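Local coordinates for protein putative peptidase (Clostridium acetobutylicum, PDB 3K9T) that is of unknown function but binds one zinc ion per subunit and probably serves in biosynthesis of modified polysaccharides, without expected peptidase activity, at residues E4-I9 with E415-K420. Sequence-based numbering, arbitrary orientation.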
ATOM      1  N   GLU A   4      17.905  29.757  16.593  1.00 35.71           N
ATOM      2  CA  GLU A   4      19.340  29.912  16.832  1.00 39.09           C
ATOM      3  C   GLU A   4      20.219  28.788  16.262  1.00 36.57           C
ATOM      4  O   GLU A   4      21.410  28.991  16.073  1.00 36.40           O
ATOM      5  CB  GLU A   4      19.619  30.091  18.319  1.00 42.41           C
ATOM      6  CG  GLU A   4      19.177  31.470  18.841  1.00 53.06           C
ATOM      7  CD  GLU A   4      19.798  31.794  20.171  1.00 70.87           C
ATOM      8  OE1 GLU A   4      20.172  30.836  20.891  1.00 81.82           O
ATOM      9  OE2 GLU A   4      19.920  33.000  20.502  1.00 86.39           O
ATOM     10  N   ILE A   5      19.639  27.624  15.985  1.00 32.60           N
ATOM     11  CA  ILE A   5      20.366  26.553  15.325  1.00 31.46           C
ATOM     12  C   ILE A   5      20.733  26.941  13.878  1.00 31.29           C
ATOM     13  O   ILE A   5      21.678  26.395  13.308  1.00 31.17           O
ATOM     14  CB  ILE A   5      19.548  25.218  15.313  1.00 30.66           C
ATOM     15  CG1 ILE A   5      20.455  24.008  15.557  1.00 30.30           C
ATOM     16  CG2 ILE A   5      18.796  25.067  14.028  1.00 29.71           C
ATOM     17  CD1 ILE A   5      19.708  22.691  15.794  1.00 32.94           C
ATOM     18  N   ASN A   6      19.989  27.870  13.278  1.00 30.24           N
ATOM     19  CA  ASN A   6      20.202  28.205  11.873  1.00 29.33           C
ATOM     20  C   ASN A   6      21.635  28.659  11.575  1.00 30.24           C
ATOM     21  O   ASN A   6      22.178  28.329  10.543  1.00 31.59           O
ATOM     22  CB  ASN A   6      19.212  29.264  11.391  1.00 27.34           C
ATOM     23  CG  ASN A   6      17.747  28.823  11.484  1.00 32.34           C
ATOM     24  OD1 ASN A   6      17.413  27.682  11.813  1.00 31.71           O
ATOM     25  ND2 ASN A   6      16.860  29.760  11.205  1.00 29.26           N
ATOM     26  N   LYS A   7      22.252  29.390  12.491  1.00 31.96           N
ATOM     27  CA  LYS A   7      23.590  29.918  12.253  1.00 32.74           C
ATOM     28  C   LYS A   7      24.587  28.773  12.247  1.00 31.79           C
ATOM     29  O   LYS A   7      25.571  28.845  11.512  1.00 27.62           O
ATOM     30  CB  LYS A   7      23.983  31.027  13.269  1.00 33.67           C
ATOM     31  CG  LYS A   7      23.897  30.590  14.746  1.00 41.09           C
ATOM     32  CD  LYS A   7      24.116  31.719  15.810  1.00 46.37           C
ATOM     33  CE  LYS A   7      23.500  31.348  17.233  1.00 47.51           C
ATOM     34  NZ  LYS A   7      22.070  31.846  17.480  1.00 41.50           N
ATOM     35  N   TYR A   8      24.335  27.738  13.061  1.00 29.86           N
ATOM     36  CA  TYR A   8      25.191  26.559  13.080  1.00 31.76           C
ATOM     37  C   TYR A   8      25.073  25.779  11.761  1.00 33.25           C
ATOM     38  O   TYR A   8      26.082  25.318  11.214  1.00 31.53           O
ATOM     39  CB  TYR A   8      24.869  25.643  14.267  1.00 33.56           C
ATOM     40  CG  TYR A   8      25.200  26.269  15.609  1.00 37.32           C
ATOM     41  CD1 TYR A   8      26.491  26.254  16.119  1.00 40.38           C
ATOM     42  CD2 TYR A   8      24.224  26.870  16.361  1.00 36.62           C
ATOM     43  CE1 TYR A   8      26.782  26.850  17.343  1.00 36.51           C
ATOM     44  CE2 TYR A   8      24.500  27.458  17.566  1.00 36.71           C
ATOM     45  CZ  TYR A   8      25.776  27.459  18.054  1.00 35.87           C
ATOM     46  OH  TYR A   8      26.001  28.051  19.276  1.00 40.16           O
ATOM     47  N   ILE A   9      23.851  25.635  11.245  1.00 33.49           N
ATOM     48  CA  ILE A   9      23.657  24.962   9.974  1.00 32.86           C
ATOM     49  C   ILE A   9      24.349  25.794   8.896  1.00 33.92           C
ATOM     50  O   ILE A   9      25.074  25.246   8.059  1.00 34.71           O
ATOM     51  CB  ILE A   9      22.168  24.742   9.640  1.00 32.99           C
ATOM     52  CG1 ILE A   9      21.557  23.734  10.614  1.00 31.31           C
ATOM     53  CG2 ILE A   9      22.024  24.261   8.229  1.00 24.26           C
ATOM     54  CD1 ILE A   9      20.004  23.690  10.637  1.00 28.60           C
ATOM     55  N   GLU A 415       7.842  20.802   2.430  1.00 22.26           N
ATOM     56  CA  GLU A 415       8.965  20.804   3.318  1.00 30.48           C
ATOM     57  C   GLU A 415       8.585  21.273   4.743  1.00 26.51           C
ATOM     58  O   GLU A 415       7.757  22.158   4.937  1.00 25.46           O
ATOM     59  CB  GLU A 415      10.033  21.696   2.712  1.00 26.31           C
ATOM     60  CG  GLU A 415      11.389  21.461   3.278  1.00 45.59           C
ATOM     61  CD  GLU A 415      11.771  22.526   4.206  1.00 69.17           C
ATOM     62  OE1 GLU A 415      11.672  23.686   3.755  1.00 51.58           O
ATOM     63  OE2 GLU A 415      12.175  22.204   5.350  1.00 31.26           O
ATOM     64  N   PHE A 416       9.227  20.678   5.735  1.00 28.22           N
ATOM     65  CA  PHE A 416       8.859  20.908   7.111  1.00 21.94           C
ATOM     66  C   PHE A 416       8.970  22.371   7.535  1.00 20.33           C
ATOM     67  O   PHE A 416       8.037  22.907   8.114  1.00 28.08           O
ATOM     68  CB  PHE A 416       9.663  20.010   8.062  1.00 22.96           C
ATOM     69  CG  PHE A 416       9.300  20.223   9.533  1.00 32.82           C
ATOM     70  CD1 PHE A 416       8.221  19.591  10.098  1.00 18.63           C
ATOM     71  CD2 PHE A 416      10.021  21.099  10.319  1.00 18.38           C
ATOM     72  CE1 PHE A 416       7.895  19.812  11.416  1.00 26.85           C
ATOM     73  CE2 PHE A 416       9.695  21.332  11.631  1.00 40.95           C
ATOM     74  CZ  PHE A 416       8.635  20.704  12.180  1.00 19.89           C
ATOM     75  N   ARG A 417      10.088  23.032   7.258  1.00 19.28           N
ATOM     76  CA  ARG A 417      10.200  24.435   7.651  1.00 30.91           C
ATOM     77  C   ARG A 417       9.116  25.340   7.069  1.00 14.78           C
ATOM     78  O   ARG A 417       8.720  26.303   7.691  1.00 23.02           O
ATOM     79  CB  ARG A 417      11.564  24.989   7.328  1.00 21.96           C
ATOM     80  CG  ARG A 417      12.662  24.385   8.170  1.00 23.99           C
ATOM     81  CD  ARG A 417      13.731  25.387   8.417  1.00 29.75           C
ATOM     82  NE  ARG A 417      14.896  24.806   9.068  1.00 29.87           N
ATOM     83  CZ  ARG A 417      15.724  25.483   9.862  1.00 23.70           C
ATOM     84  NH1 ARG A 417      15.503  26.774  10.140  1.00 40.50           N
ATOM     85  NH2 ARG A 417      16.774  24.862  10.390  1.00 37.88           N
ATOM     86  N   ARG A 418       8.638  25.030   5.876  1.00 29.34           N
ATOM     87  CA  ARG A 418       7.565  25.819   5.262  1.00 20.44           C
ATOM     88  C   ARG A 418       6.280  25.779   6.093  1.00 16.19           C
ATOM     89  O   ARG A 418       5.585  26.786   6.302  1.00 21.37           O
ATOM     90  CB  ARG A 418       7.271  25.240   3.899  1.00 23.61           C
ATOM     91  CG  ARG A 418       6.668  26.195   2.980  1.00 48.85           C
ATOM     92  CD  ARG A 418       6.591  25.611   1.609  1.00 36.41           C
ATOM     93  NE  ARG A 418       5.565  26.329   0.895  1.00 81.50           N
ATOM     94  CZ  ARG A 418       4.946  25.887  -0.181  1.00 43.12           C
ATOM     95  NH1 ARG A 418       5.257  24.700  -0.674  1.00 42.30           N
ATOM     96  NH2 ARG A 418       4.007  26.648  -0.756  1.00 37.50           N
ATOM     97  N   ILE A 419       5.983  24.582   6.568  1.00 23.66           N
ATOM     98  CA  ILE A 419       4.859  24.358   7.434  1.00 20.06           C
ATOM     99  C   ILE A 419       5.083  25.066   8.766  1.00 26.04           C
ATOM    100  O   ILE A 419       4.191  25.720   9.259  1.00 20.89           O
ATOM    101  CB  ILE A 419       4.616  22.855   7.599  1.00 14.18           C
ATOM    102  CG1 ILE A 419       4.308  22.232   6.209  1.00 33.86           C
ATOM    103  CG2 ILE A 419       3.536  22.612   8.621  1.00 18.81           C
ATOM    104  CD1 ILE A 419       3.217  22.916   5.430  1.00 12.94           C
ATOM    105  N   LYS A 420       6.295  24.976   9.301  1.00 23.02           N
ATOM    106  CA  LYS A 420       6.633  25.543  10.601  1.00 28.48           C
ATOM    107  C   LYS A 420       6.481  27.052  10.630  1.00 20.34           C
ATOM    108  O   LYS A 420       5.873  27.632  11.543  1.00 22.20           O
ATOM    109  CB  LYS A 420       8.076  25.157  10.950  1.00 22.69           C
ATOM    110  CG  LYS A 420       8.470  25.391  12.399  1.00 23.71           C
ATOM    111  CD  LYS A 420       8.933  26.823  12.661  1.00 26.30           C
ATOM    112  CE  LYS A 420       9.578  26.951  14.032  1.00 29.62           C
ATOM    113  NZ  LYS A 420       9.820  28.370  14.394  1.00 23.33           N
TER
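Arg417 of the C-terminal permutated winged helix-turn-helix domain reaches across to Asn6 of the aminopeptidase-like region, tying two roughly antiparallel helices whose axes, over these short segments, come no closer than 16.0 Å. A long side chain suits this gap, and arginine adds a flat head with several N-H groups; its chain is bent at chi2 (-147°) on the way to Asn6. The tight part lies around that head. NH1 of Arg417 gives OD1 of Asn6 a nearly straight bond of 2.7 Å (164°), and NH2 adds a weak second one to the same oxygen. OD1 sits in the guanidinium plane, yet the donor stands above the amide carbonyl plane, the two planes being turned 46° apart. Asparagine suits the place because its ND2 can also donate to Glu3. A salt bridge of NE to Glu348 and a cation-pi contact with Tyr351, both on helix 336-355, further fix the guanidinium. Away from this head the contact is loose, burying just 114 Å² in all; the nearest CA atoms, of Asn6 and Arg417, are 11.5 Å apart. Glu415 is the N-cap of helix 416-428, its OE2 accepting from Arg417 N. Aliphatic Ile9 packs at the guanidinium edge without competing for its N-H groups, CD1 lying 3.4 Å from Arg417 NH2.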